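Local coordinates for protein CghA (Chaetomium globosum, PDB 6KBC) that belongs to a fungal protein family built from two calycin-type beta domains and holds the ligand WK1 in a pocket that both domains help to line, at residues 64-69 / 131-136; 70-73 / 77-80; 87-92 / 210-215; 273-276 / 281-284; 326-331 / 336-341. All coordinates share one frame; numbering follows the deposited sequence.

Contact 1: 64-69 / 131-136; sequences VSFFRD and TTASFD. With WK1 ((2S)-3-[(2S,4E)-4-[[(1R,2S,4aR,6S,8R,8aS)-2-[(E)-but-2-en-2-yl]-6,8-dimethyl-1,2,4a,5,6,7,8,8a-octahydronaphthalen-1-yl]-oxidanyl-methylidene]-3,5-bis(oxidanylidene)pyrrolidin-2-yl]-2-methyl-2-oxidanyl-propanoic acid), chain B.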
# COMPACT_ATOMS: atom_id res chain seq x y z
N VAL A 64 -6.46 5.37 0.08
CA VAL A 64 -6.65 5.81 1.45
C VAL A 64 -5.94 4.82 2.35
O VAL A 64 -6.01 3.60 2.13
CB VAL A 64 -8.16 5.92 1.79
CG1 VAL A 64 -8.88 4.60 1.53
CG2 VAL A 64 -8.35 6.36 3.22
N SER A 65 -5.22 5.33 3.33
CA SER A 65 -4.65 4.51 4.38
C SER A 65 -5.31 4.93 5.68
O SER A 65 -5.27 6.11 6.03
CB SER A 65 -3.13 4.64 4.46
OG SER A 65 -2.52 4.00 3.35
N PHE A 66 -5.97 3.99 6.34
CA PHE A 66 -6.48 4.20 7.69
C PHE A 66 -5.36 3.88 8.67
O PHE A 66 -4.89 2.73 8.72
CB PHE A 66 -7.70 3.34 7.95
CG PHE A 66 -8.89 3.68 7.10
CD1 PHE A 66 -9.02 3.17 5.82
CD2 PHE A 66 -9.90 4.52 7.58
CE1 PHE A 66 -10.13 3.47 5.02
CE2 PHE A 66 -11.01 4.83 6.79
CZ PHE A 66 -11.12 4.31 5.51
N PHE A 67 -4.95 4.88 9.44
CA PHE A 67 -3.80 4.78 10.33
C PHE A 67 -4.22 4.79 11.79
O PHE A 67 -5.08 5.58 12.19
CB PHE A 67 -2.83 5.94 10.11
CG PHE A 67 -2.01 5.85 8.86
CD1 PHE A 67 -1.24 4.73 8.59
CD2 PHE A 67 -1.96 6.92 7.97
CE1 PHE A 67 -0.45 4.66 7.44
CE2 PHE A 67 -1.18 6.86 6.82
CZ PHE A 67 -0.42 5.73 6.56
N ARG A 68 -3.60 3.91 12.58
CA ARG A 68 -3.41 4.10 14.01
C ARG A 68 -1.90 4.18 14.23
O ARG A 68 -1.21 3.16 14.13
CB ARG A 68 -4.03 2.96 14.82
CG ARG A 68 -5.55 2.91 14.80
CD ARG A 68 -5.98 1.61 15.44
NE ARG A 68 -7.41 1.55 15.72
CZ ARG A 68 -7.96 0.62 16.49
NH1 ARG A 68 -7.19 -0.31 17.03
NH2 ARG A 68 -9.27 0.61 16.71
N ASP A 69 -1.39 5.37 14.50
CA ASP A 69 0.05 5.60 14.64
C ASP A 69 0.32 6.10 16.06
O ASP A 69 0.06 7.26 16.39
CB ASP A 69 0.54 6.60 13.59
CG ASP A 69 2.06 6.71 13.53
OD1 ASP A 69 2.74 6.24 14.47
OD2 ASP A 69 2.59 7.26 12.54
N THR A 131 -16.91 14.32 10.79
CA THR A 131 -16.01 13.50 9.98
C THR A 131 -16.25 12.03 10.26
O THR A 131 -16.08 11.57 11.40
CB THR A 131 -14.54 13.85 10.22
OG1 THR A 131 -14.34 15.26 10.14
CG2 THR A 131 -13.67 13.13 9.20
N THR A 132 -16.61 11.28 9.23
CA THR A 132 -16.68 9.83 9.30
C THR A 132 -15.94 9.26 8.10
O THR A 132 -16.17 9.68 6.96
CB THR A 132 -18.13 9.34 9.31
OG1 THR A 132 -18.89 10.13 10.24
CG2 THR A 132 -18.18 7.88 9.74
N ALA A 133 -15.03 8.32 8.36
CA ALA A 133 -14.40 7.53 7.31
C ALA A 133 -14.42 6.09 7.79
O ALA A 133 -14.00 5.80 8.91
CB ALA A 133 -12.97 7.99 7.02
N SER A 134 -14.94 5.20 6.97
CA SER A 134 -15.19 3.86 7.46
C SER A 134 -14.84 2.85 6.38
O SER A 134 -14.95 3.13 5.18
CB SER A 134 -16.65 3.68 7.89
OG SER A 134 -17.49 3.57 6.76
N PHE A 135 -14.43 1.66 6.81
CA PHE A 135 -14.25 0.55 5.89
C PHE A 135 -14.97 -0.67 6.42
O PHE A 135 -15.20 -0.82 7.62
CB PHE A 135 -12.77 0.25 5.61
CG PHE A 135 -11.95 -0.11 6.84
CD1 PHE A 135 -11.92 -1.41 7.32
CD2 PHE A 135 -11.16 0.84 7.45
CE1 PHE A 135 -11.15 -1.74 8.43
CE2 PHE A 135 -10.38 0.51 8.55
CZ PHE A 135 -10.38 -0.78 9.05
N ASP A 136 -15.33 -1.55 5.49
CA ASP A 136 -16.06 -2.76 5.80
C ASP A 136 -15.51 -3.86 4.91
O ASP A 136 -15.42 -3.69 3.69
CB ASP A 136 -17.56 -2.55 5.54
CG ASP A 136 -18.43 -3.49 6.34
OD1 ASP A 136 -18.60 -3.24 7.56
OD2 ASP A 136 -18.96 -4.44 5.73
O WK1 B . 0.19 11.84 3.71
C17 WK1 B . -0.11 11.06 2.85
O1 WK1 B . -1.11 11.17 2.20
C19 WK1 B . 0.78 9.92 2.54
O2 WK1 B . 1.97 9.96 3.24
C18 WK1 B . 1.16 9.99 1.09
C20 WK1 B . -0.03 8.72 2.95
C22 WK1 B . 0.52 7.48 2.37
N WK1 B . -0.24 6.26 2.53
C21 WK1 B . 0.57 5.27 2.90
O5 WK1 B . 0.14 4.05 3.09
C23 WK1 B . 1.84 7.08 2.78
O4 WK1 B . 2.91 7.85 2.84
C24 WK1 B . 1.96 5.70 3.11
C16 WK1 B . 3.16 4.98 3.52
O3 WK1 B . 4.25 5.64 3.59
C9 WK1 B . 3.14 3.52 3.70
C8 WK1 B . 3.35 3.05 2.23
C12 WK1 B . 2.66 3.80 1.11
C13 WK1 B . 1.52 3.42 0.60
C90 WK1 B . 0.86 4.18 -0.50
C14 WK1 B . 3.29 5.03 0.55
C7 WK1 B . 4.80 3.03 1.86
C6 WK1 B . 5.64 2.39 2.62
C3 WK1 B . 5.14 1.95 3.96
C4 WK1 B . 4.22 2.96 4.61
C5 WK1 B . 3.57 2.27 5.80
C11 WK1 B . 2.79 3.26 6.61
C2 WK1 B . 6.18 1.43 4.92
C1 WK1 B . 5.41 0.59 5.90
C10 WK1 B . 6.25 -0.22 6.83
C WK1 B . 4.53 1.51 6.69
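Phe66 offers one ring face to the edge of Phe135. Atom CD2 of Phe135 sits over the centre of the Phe66 ring, 3.5 Å above its plane. The rings form a T-shaped (edge-to-face) pair, with centroids 4.9 Å apart and planes at 66°. The side chains of the two residues run past each other in opposite directions. With CG of Phe135 between its backbone N and carbonyl carbon (chi1 59°), the ring edge can slide in over Phe66. Ala133 adds a methyl contact at a different point of the ring: its CB is 3.7 Å from Phe66 CE2, in an oblique approach. Trp49 stacks on Phe135, and Trp118 meets Phe66 edge-to-face, so the pair belongs to a larger aromatic cluster.

Ser65 and Phe67 serve the ligand instead. Ser65 OG donates a hydrogen bond of 2.7 Å to O5 of WK1. Its CB lies over one face of the Phe67 ring, offset toward the rim. Phe67 CE1 approaches C11 of WK1 to 3.6 Å.

The two strands are not hydrogen-bonded to each other. Their axes pass 9.3 Å apart at 100°, so they meet face to face through side chains. This is near-orthogonal packing of beta layers, consistent with the calycin assignment of the N-terminal domain. Strand 60-69 thus has one side in an aromatic core and the other in the WK1 pocket.

Contact 2: 70-73 / 77-80; sequences GSQA and FRAA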
# COMPACT_ATOMS: atom_id res chain seq x y z
N GLY A 70 0.87 5.20 16.90
CA GLY A 70 1.14 5.57 18.28
C GLY A 70 2.13 6.71 18.39
O GLY A 70 1.96 7.60 19.22
N SER A 71 3.14 6.72 17.53
CA SER A 71 4.19 7.73 17.63
C SER A 71 3.72 9.14 17.31
O SER A 71 4.42 10.09 17.65
CB SER A 71 5.36 7.39 16.71
OG SER A 71 4.95 7.37 15.35
N GLN A 72 2.57 9.32 16.66
CA GLN A 72 2.18 10.67 16.30
C GLN A 72 1.00 11.13 17.16
O GLN A 72 0.27 12.07 16.80
CB GLN A 72 1.93 10.69 14.79
CG GLN A 72 1.65 12.04 14.21
CD GLN A 72 1.47 11.99 12.70
OE1 GLN A 72 1.51 10.93 12.07
NE2 GLN A 72 1.38 13.19 12.08
N ALA A 73 0.77 10.46 18.29
CA ALA A 73 -0.18 10.91 19.29
C ALA A 73 0.15 12.34 19.72
O ALA A 73 1.31 12.75 19.74
CB ALA A 73 -0.21 9.97 20.50
N PHE A 77 -4.96 8.93 14.97
CA PHE A 77 -5.96 8.29 14.13
C PHE A 77 -6.24 9.16 12.92
O PHE A 77 -6.57 10.35 13.05
CB PHE A 77 -7.25 8.03 14.91
CG PHE A 77 -7.01 7.41 16.24
CD1 PHE A 77 -6.18 6.31 16.35
CD2 PHE A 77 -7.59 7.93 17.38
CE1 PHE A 77 -5.93 5.73 17.57
CE2 PHE A 77 -7.34 7.35 18.61
CZ PHE A 77 -6.51 6.25 18.71
N ARG A 78 -6.12 8.56 11.74
CA ARG A 78 -5.93 9.35 10.54
C ARG A 78 -6.31 8.47 9.36
O ARG A 78 -5.94 7.30 9.31
CB ARG A 78 -4.46 9.78 10.48
CG ARG A 78 -4.04 10.78 9.44
CD ARG A 78 -2.53 10.94 9.60
NE ARG A 78 -2.16 11.45 10.92
CZ ARG A 78 -2.09 12.74 11.24
NH1 ARG A 78 -2.30 13.68 10.34
NH2 ARG A 78 -1.75 13.09 12.48
N ALA A 79 -7.09 9.02 8.44
CA ALA A 79 -7.31 8.41 7.14
C ALA A 79 -6.59 9.31 6.16
O ALA A 79 -7.01 10.46 5.94
CB ALA A 79 -8.80 8.29 6.80
N ALA A 80 -5.48 8.83 5.61
CA ALA A 80 -4.68 9.61 4.68
C ALA A 80 -5.17 9.30 3.28
O ALA A 80 -5.12 8.15 2.85
CB ALA A 80 -3.19 9.30 4.81
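Gln72 lays its side-chain amide over one face of the Arg78 guanidinium. The two planes are only 10° apart, so the flat groups are stacked. The side chains that carry them cross at about a right angle. Gln72 NE2 is the nearest atom, 3.1 Å above the guanidinium plane and offset toward its rim. It comes within 3.2 Å of Arg78 NH2, but both nitrogens are donors and no hydrogen bond joins them. In a stack of this kind the N-H groups point outward within their own planes, and the flat faces can approach. Gln72 OE1 lies farther off, 3.9 Å from Arg78 NE.

The chain shapes explain the overlap. Gln72 reaches out fully extended. Arg78 starts out extended too, then bends at chi3 (-62°), which turns its guanidinium to lie beneath the amide. The polar edge of the guanidinium is anchored elsewhere: NH2 bonds to the carbonyl O of Ala75 and NH1 to His94 ND1. These bonds probably fix the rotation of the group that Gln72 covers.

In segment 70-73, Ala73 N donates to Gly70 O at 3.2 Å, closing a turn that includes the short 3-10 segment at Gly70 and Ser71. The stack lies at the surface, in the hairpin connection between strands 60-69 and 77-85. Because His94 also binds WK1 through NE2, Arg78 is a second-shell residue of the ligand pocket.

Contact 3: 87-92 / 210-215; sequences DGTVWS and TEKRMV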
# COMPACT_ATOMS: atom_id res chain seq x y z
N ASP A 87 -6.67 14.81 -15.81
CA ASP A 87 -6.54 16.20 -16.23
C ASP A 87 -5.51 16.98 -15.41
O ASP A 87 -5.33 18.17 -15.66
CB ASP A 87 -7.89 16.91 -16.19
CG ASP A 87 -8.41 17.18 -14.77
OD1 ASP A 87 -7.75 16.83 -13.77
OD2 ASP A 87 -9.51 17.75 -14.65
N GLY A 88 -4.82 16.33 -14.47
CA GLY A 88 -3.81 16.97 -13.66
C GLY A 88 -4.23 17.25 -12.24
O GLY A 88 -3.38 17.47 -11.38
N THR A 89 -5.54 17.23 -11.96
CA THR A 89 -5.99 17.49 -10.60
C THR A 89 -5.48 16.42 -9.66
O THR A 89 -5.53 15.22 -9.96
CB THR A 89 -7.51 17.55 -10.52
OG1 THR A 89 -8.02 18.39 -11.56
CG2 THR A 89 -7.92 18.11 -9.18
N VAL A 90 -4.98 16.85 -8.51
CA VAL A 90 -4.66 15.93 -7.43
C VAL A 90 -5.28 16.49 -6.16
O VAL A 90 -5.50 17.70 -6.02
CB VAL A 90 -3.14 15.72 -7.26
CG1 VAL A 90 -2.54 15.12 -8.54
CG2 VAL A 90 -2.46 17.03 -6.89
N TRP A 91 -5.58 15.59 -5.23
CA TRP A 91 -6.28 15.94 -4.01
C TRP A 91 -5.73 15.07 -2.91
O TRP A 91 -5.79 13.83 -3.00
CB TRP A 91 -7.79 15.73 -4.17
CG TRP A 91 -8.64 16.27 -3.07
CD1 TRP A 91 -9.31 17.47 -3.06
CD2 TRP A 91 -8.96 15.62 -1.84
NE1 TRP A 91 -10.01 17.61 -1.89
CE2 TRP A 91 -9.83 16.49 -1.12
CE3 TRP A 91 -8.61 14.40 -1.26
CZ2 TRP A 91 -10.33 16.16 0.14
CZ3 TRP A 91 -9.12 14.08 -0.01
CH2 TRP A 91 -9.97 14.95 0.67
N SER A 92 -5.18 15.70 -1.87
CA SER A 92 -4.54 14.99 -0.78
C SER A 92 -4.96 15.66 0.51
O SER A 92 -4.71 16.85 0.70
CB SER A 92 -3.01 15.00 -0.92
OG SER A 92 -2.60 14.32 -2.10
N THR A 210 -15.76 24.68 -5.05
CA THR A 210 -15.90 23.79 -6.20
C THR A 210 -15.85 22.32 -5.78
O THR A 210 -15.15 21.94 -4.84
CB THR A 210 -14.81 24.08 -7.23
OG1 THR A 210 -14.78 25.49 -7.48
CG2 THR A 210 -15.08 23.35 -8.54
N GLU A 211 -16.61 21.51 -6.50
CA GLU A 211 -16.68 20.07 -6.30
C GLU A 211 -16.18 19.34 -7.54
O GLU A 211 -16.38 19.80 -8.67
CB GLU A 211 -18.11 19.62 -5.97
CG GLU A 211 -18.59 20.07 -4.61
CD GLU A 211 -20.01 19.60 -4.32
OE1 GLU A 211 -20.58 18.87 -5.16
OE2 GLU A 211 -20.54 19.94 -3.24
N LYS A 212 -15.54 18.20 -7.33
CA LYS A 212 -15.05 17.39 -8.43
C LYS A 212 -15.42 15.95 -8.15
O LYS A 212 -15.32 15.49 -7.01
CB LYS A 212 -13.52 17.53 -8.62
CG LYS A 212 -13.02 17.06 -9.99
CD LYS A 212 -11.52 17.29 -10.14
CE LYS A 212 -11.00 16.93 -11.53
NZ LYS A 212 -11.12 18.05 -12.53
N ARG A 213 -15.84 15.25 -9.20
CA ARG A 213 -16.29 13.87 -9.07
C ARG A 213 -15.20 12.92 -9.54
O ARG A 213 -14.43 13.22 -10.46
CB ARG A 213 -17.56 13.63 -9.88
CG ARG A 213 -18.75 14.49 -9.45
CD ARG A 213 -19.55 13.86 -8.32
NE ARG A 213 -20.57 12.95 -8.83
CZ ARG A 213 -20.54 11.63 -8.67
NH1 ARG A 213 -19.54 11.06 -7.99
NH2 ARG A 213 -21.51 10.87 -9.16
N MET A 214 -15.16 11.75 -8.91
CA MET A 214 -14.41 10.62 -9.44
C MET A 214 -15.33 9.42 -9.46
O MET A 214 -15.77 8.96 -8.40
CB MET A 214 -13.16 10.32 -8.60
CG MET A 214 -12.33 9.22 -9.21
SD MET A 214 -10.88 8.90 -8.18
CE MET A 214 -9.97 10.44 -8.40
N VAL A 215 -15.63 8.92 -10.65
CA VAL A 215 -16.59 7.85 -10.83
C VAL A 215 -15.91 6.76 -11.64
O VAL A 215 -15.48 7.01 -12.78
CB VAL A 215 -17.87 8.31 -11.54
CG1 VAL A 215 -18.76 7.10 -11.84
CG2 VAL A 215 -18.60 9.34 -10.73
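Lys212 is the residue of 210-215 that touches 87-92, reaching both Asp87 and Thr89. Its chain runs extended from the strand and bends only at chi4 (86°), which brings the ammonium round to the carboxylate. NZ donates to Asp87 OD2 at 2.7 Å, meeting the syn lone pair of that oxygen, and the two charges form a salt bridge. A second, weak bond runs from NZ to Thr89 OG1 at 3.3 Å. The aliphatic part packs as well, with Lys212 CD 3.8 Å from Thr89 CG2. A cation-pi contact with Trp85 gives Lys212 a further partner.

The carboxylate is held from its own side too. Asp87 OD1 accepts from Thr89 OG1 at 2.7 Å and from Thr89 N at 2.9 Å, both from the same face of its plane. This leaves OD2 turned toward the lysine.

Farther along, beyond the contact, Arg213 O accepts from Trp85 NE1 and Met214 packs on Trp85, the same residue that meets Lys212.

The bond from Thr89 N to Asp87 OD1 makes an Asx turn. It sits in the hairpin connection between strands 77-85 and 90-96, where the salt bridge ties it to strand 210-216 at the surface of the N-terminal domain.

Contact 4: 273-276 / 281-284; sequences AALY and IVSN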
# COMPACT_ATOMS: atom_id res chain seq x y z
N ALA A 273 6.00 -8.99 -1.92
CA ALA A 273 5.56 -8.65 -3.26
C ALA A 273 4.98 -9.88 -3.93
O ALA A 273 5.24 -11.02 -3.52
CB ALA A 273 6.70 -8.09 -4.13
N ALA A 274 4.23 -9.64 -4.99
CA ALA A 274 3.62 -10.74 -5.71
C ALA A 274 3.41 -10.34 -7.16
O ALA A 274 3.05 -9.19 -7.44
CB ALA A 274 2.28 -11.14 -5.07
N LEU A 275 3.65 -11.28 -8.06
CA LEU A 275 3.29 -11.12 -9.46
C LEU A 275 2.29 -12.22 -9.81
O LEU A 275 2.49 -13.39 -9.47
CB LEU A 275 4.50 -11.21 -10.37
CG LEU A 275 4.19 -11.11 -11.86
CD1 LEU A 275 3.71 -9.70 -12.23
CD2 LEU A 275 5.43 -11.50 -12.67
N TYR A 276 1.21 -11.83 -10.47
CA TYR A 276 0.20 -12.75 -10.93
C TYR A 276 0.14 -12.67 -12.44
O TYR A 276 0.41 -11.62 -13.01
CB TYR A 276 -1.16 -12.42 -10.34
CG TYR A 276 -1.20 -12.41 -8.84
CD1 TYR A 276 -0.87 -11.27 -8.13
CD2 TYR A 276 -1.60 -13.55 -8.12
CE1 TYR A 276 -0.90 -11.25 -6.75
CE2 TYR A 276 -1.64 -13.53 -6.74
CZ TYR A 276 -1.29 -12.38 -6.06
OH TYR A 276 -1.34 -12.35 -4.69
N ILE A 281 -0.66 -16.90 -9.12
CA ILE A 281 0.56 -16.31 -8.59
C ILE A 281 1.76 -16.97 -9.26
O ILE A 281 1.89 -18.20 -9.28
CB ILE A 281 0.62 -16.41 -7.06
CG1 ILE A 281 1.81 -15.59 -6.52
CG2 ILE A 281 0.61 -17.87 -6.58
CD1 ILE A 281 1.56 -15.02 -5.14
N VAL A 282 2.61 -16.16 -9.89
CA VAL A 282 3.75 -16.70 -10.60
C VAL A 282 5.07 -16.29 -9.97
O VAL A 282 6.11 -16.91 -10.26
CB VAL A 282 3.71 -16.32 -12.10
CG1 VAL A 282 2.46 -16.96 -12.77
CG2 VAL A 282 3.71 -14.81 -12.30
N SER A 283 5.06 -15.31 -9.07
CA SER A 283 6.21 -15.03 -8.21
C SER A 283 5.67 -14.60 -6.85
O SER A 283 5.04 -13.54 -6.73
CB SER A 283 7.11 -13.95 -8.81
OG SER A 283 8.30 -13.79 -8.05
N ASN A 284 5.91 -15.42 -5.83
CA ASN A 284 5.61 -15.06 -4.45
C ASN A 284 6.89 -14.48 -3.86
O ASN A 284 7.70 -15.18 -3.23
CB ASN A 284 5.12 -16.28 -3.68
CG ASN A 284 4.78 -15.97 -2.24
OD1 ASN A 284 4.64 -14.82 -1.87
ND2 ASN A 284 4.65 -17.01 -1.43
O HOH W 1 3.57 -12.65 -1.86
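Residues 273-276 and 281-284 form an antiparallel beta ladder, joined at Leu275 and Ser283, in a largely buried hairpin of the C-terminal domain. Leu275 N donates to Ser283 O at 3.0 Å, in the carbonyl plane. In the other direction Leu275 O accepts two bonds, from Val282 N at 2.8 Å and from Ser283 N at 3.2 Å. Both donors are tilted from the carbonyl plane.

Two residues thus face one, which is a classic beta bulge. The extra residue is taken up at Val282, whose psi of -14° departs from strand values. The register moves by one across the bulge. Ala274 pairs with Asn284 on one side of it and Tyr276 with Ile281 on the other, both as non-hydrogen-bonded pairs.

On the Leu275 face the contact is aliphatic: Leu275 CD2 meets Val282 CG2 at 3.7 Å. Ser283 lies on the same face, and its OG is bonded to the carbonyl O of Arg330. Leu275 also packs against Phe329, Trp339 and Phe341 of the neighbouring hairpin.

The other face holds Ala274, Tyr276, Ile281 and Asn284. With CG anti to the carbonyl carbon (chi1 -58°), the Tyr276 ring lies obliquely alongside Ile281, CE2 3.7 Å from Ile281 CB. Ile281 CD1 extends on to Ala274 CB at 3.9 Å. The Tyr276 hydroxyl reaches the carbonyl O of Pro166, a residue from the N-terminal part of the chain.

Contact 5: 326-331 / 336-341; sequences RLEFRS and REKWSF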
# COMPACT_ATOMS: atom_id res chain seq x y z
N ARG A 326 12.25 -0.15 -12.33
CA ARG A 326 12.18 -1.45 -12.97
C ARG A 326 11.87 -2.49 -11.91
O ARG A 326 12.45 -2.45 -10.82
CB ARG A 326 13.50 -1.78 -13.68
CG ARG A 326 13.54 -3.19 -14.27
CD ARG A 326 14.68 -3.27 -15.29
NE ARG A 326 14.42 -2.34 -16.38
CZ ARG A 326 15.34 -1.75 -17.13
NH1 ARG A 326 16.63 -2.01 -16.94
NH2 ARG A 326 14.97 -0.89 -18.08
N LEU A 327 10.92 -3.38 -12.21
CA LEU A 327 10.59 -4.52 -11.37
C LEU A 327 10.92 -5.78 -12.14
O LEU A 327 10.33 -6.04 -13.20
CB LEU A 327 9.10 -4.57 -11.00
CG LEU A 327 8.52 -3.42 -10.19
CD1 LEU A 327 7.05 -3.75 -9.87
CD2 LEU A 327 9.35 -3.22 -8.93
N GLU A 328 11.84 -6.58 -11.61
CA GLU A 328 12.19 -7.85 -12.21
C GLU A 328 11.76 -8.95 -11.25
O GLU A 328 12.34 -9.08 -10.17
CB GLU A 328 13.67 -7.93 -12.51
CG GLU A 328 14.15 -9.26 -13.04
CD GLU A 328 15.64 -9.37 -12.84
OE1 GLU A 328 16.37 -9.16 -13.82
OE2 GLU A 328 16.07 -9.64 -11.70
N PHE A 329 10.74 -9.72 -11.62
CA PHE A 329 10.30 -10.83 -10.80
C PHE A 329 10.97 -12.10 -11.27
O PHE A 329 11.15 -12.31 -12.47
CB PHE A 329 8.77 -11.01 -10.88
CG PHE A 329 8.01 -9.99 -10.11
CD1 PHE A 329 7.68 -10.21 -8.79
CD2 PHE A 329 7.61 -8.80 -10.71
CE1 PHE A 329 6.95 -9.26 -8.08
CE2 PHE A 329 6.89 -7.86 -10.02
CZ PHE A 329 6.55 -8.09 -8.69
N ARG A 330 11.34 -12.96 -10.32
CA ARG A 330 11.89 -14.26 -10.66
C ARG A 330 11.04 -15.35 -10.03
O ARG A 330 10.54 -15.19 -8.91
CB ARG A 330 13.33 -14.41 -10.16
CG ARG A 330 14.22 -13.32 -10.65
CD ARG A 330 15.68 -13.69 -10.48
NE ARG A 330 16.50 -12.52 -10.73
CZ ARG A 330 17.80 -12.45 -10.52
NH1 ARG A 330 18.47 -13.52 -10.08
NH2 ARG A 330 18.44 -11.30 -10.76
N SER A 331 10.89 -16.44 -10.74
CA SER A 331 10.24 -17.63 -10.23
C SER A 331 11.28 -18.73 -10.01
O SER A 331 12.06 -19.03 -10.91
CB SER A 331 9.17 -18.13 -11.20
OG SER A 331 8.83 -19.47 -10.87
N ARG A 336 11.69 -21.52 -14.42
CA ARG A 336 12.68 -20.47 -14.16
C ARG A 336 12.36 -19.22 -14.96
O ARG A 336 13.21 -18.69 -15.68
CB ARG A 336 14.09 -20.95 -14.48
CG ARG A 336 14.66 -21.81 -13.41
CD ARG A 336 14.75 -21.07 -12.10
NE ARG A 336 15.41 -21.94 -11.15
CZ ARG A 336 16.72 -21.98 -10.95
NH1 ARG A 336 17.52 -21.16 -11.61
NH2 ARG A 336 17.21 -22.84 -10.08
N GLU A 337 11.12 -18.78 -14.87
CA GLU A 337 10.71 -17.61 -15.61
C GLU A 337 11.15 -16.35 -14.88
O GLU A 337 11.25 -16.31 -13.65
CB GLU A 337 9.19 -17.59 -15.80
CG GLU A 337 8.70 -18.70 -16.73
CD GLU A 337 7.26 -19.09 -16.46
OE1 GLU A 337 6.96 -19.44 -15.29
OE2 GLU A 337 6.45 -19.03 -17.41
N LYS A 338 11.45 -15.33 -15.67
CA LYS A 338 11.69 -13.98 -15.18
C LYS A 338 10.77 -13.04 -15.94
O LYS A 338 10.59 -13.18 -17.16
CB LYS A 338 13.16 -13.54 -15.38
CG LYS A 338 14.13 -14.27 -14.49
CD LYS A 338 15.44 -13.47 -14.22
CE LYS A 338 15.89 -12.69 -15.44
NZ LYS A 338 17.18 -11.92 -15.19
N TRP A 339 10.18 -12.10 -15.23
CA TRP A 339 9.41 -11.04 -15.85
C TRP A 339 10.05 -9.71 -15.47
O TRP A 339 10.48 -9.53 -14.33
CB TRP A 339 7.97 -11.08 -15.41
CG TRP A 339 7.30 -12.41 -15.63
CD1 TRP A 339 6.50 -12.76 -16.69
CD2 TRP A 339 7.37 -13.56 -14.78
NE1 TRP A 339 6.07 -14.07 -16.54
CE2 TRP A 339 6.57 -14.57 -15.37
CE3 TRP A 339 8.01 -13.82 -13.57
CZ2 TRP A 339 6.42 -15.83 -14.80
CZ3 TRP A 339 7.83 -15.08 -12.98
CH2 TRP A 339 7.06 -16.06 -13.61
N SER A 340 10.12 -8.80 -16.43
CA SER A 340 10.68 -7.47 -16.18
C SER A 340 9.68 -6.44 -16.64
O SER A 340 9.14 -6.54 -17.75
CB SER A 340 12.01 -7.28 -16.91
OG SER A 340 12.66 -6.13 -16.39
N PHE A 341 9.42 -5.46 -15.78
CA PHE A 341 8.50 -4.38 -16.11
C PHE A 341 9.16 -3.06 -15.80
O PHE A 341 9.84 -2.91 -14.78
CB PHE A 341 7.17 -4.48 -15.34
CG PHE A 341 6.48 -5.79 -15.52
CD1 PHE A 341 5.62 -5.99 -16.59
CD2 PHE A 341 6.72 -6.83 -14.64
CE1 PHE A 341 4.97 -7.22 -16.76
CE2 PHE A 341 6.08 -8.06 -14.81
CZ PHE A 341 5.22 -8.24 -15.88
O HOH W 2 15.24 -7.02 -16.08
O HOH W 3 13.71 -17.33 -12.46
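Residues 326-331 and 336-341 run antiparallel, their strand axes 4.6 Å apart at 170°. Leu327 and Phe341 form one hydrogen-bonded pair and Phe329 and Trp339 the next. Phe329 N to Trp339 O is the shortest of these bonds, at 2.7 Å. Beyond them Ser331 N donates to Glu337 O, and a water bridges Ser331 O and Glu337 O.

On one face Glu328, Arg330 and Lys338 form a salt-bridge network. Arg330 grips Glu328 OE2 side-on, with NE at 3.1 Å and NH2 at 3.0 Å, and the oxygen lies in the guanidinium plane. Lys338 runs alongside Arg330, then bends at chi3 (-36°), and its NZ reaches Glu328 OE1 at 3.2 Å from above the carboxylate plane. The two positive groups lie side by side, and the glutamate they share probably offsets their repulsion. Arg304 and Asp295 extend the network.

Leu327, Phe329, Trp339 and Phe341 make the other, apolar face. Phe329 CB touches Trp339 CE3 at 4.0 Å. From the end of the strand Ser331 CB comes to the indole edge, 3.8 Å from Trp339 CZ3. Tyr252 packs against Trp339 and Phe341. This is an amphipathic beta hairpin, one side ionic and the other in the aromatic core of the C-terminal domain, assigned to the calycin clan.

How the contacts relate
Contacts 1, 2 and 3 belong to the N-terminal domain, contacts 4 and 5 to the C-terminal one. Contact 1 is buried and apolar, and joins two strands without backbone bonds. Contacts 2 and 3 are polar surface contacts: a stack without a hydrogen bond in one, a salt bridge in the other. Contacts 1 and 2 lie on the neighbouring strands 60-69 and 77-85, where Phe67 N lies 2.6 Å from Arg78 O, and both border the WK1 pocket. Contacts 4 and 5 are both hairpin ladders, contact 4 bulged and buried, contact 5 regular and partly buried. They touch where Leu275 CD2 comes 3.5 Å from Trp339 CD2. Of these two, only contact 5 adds an ionic face.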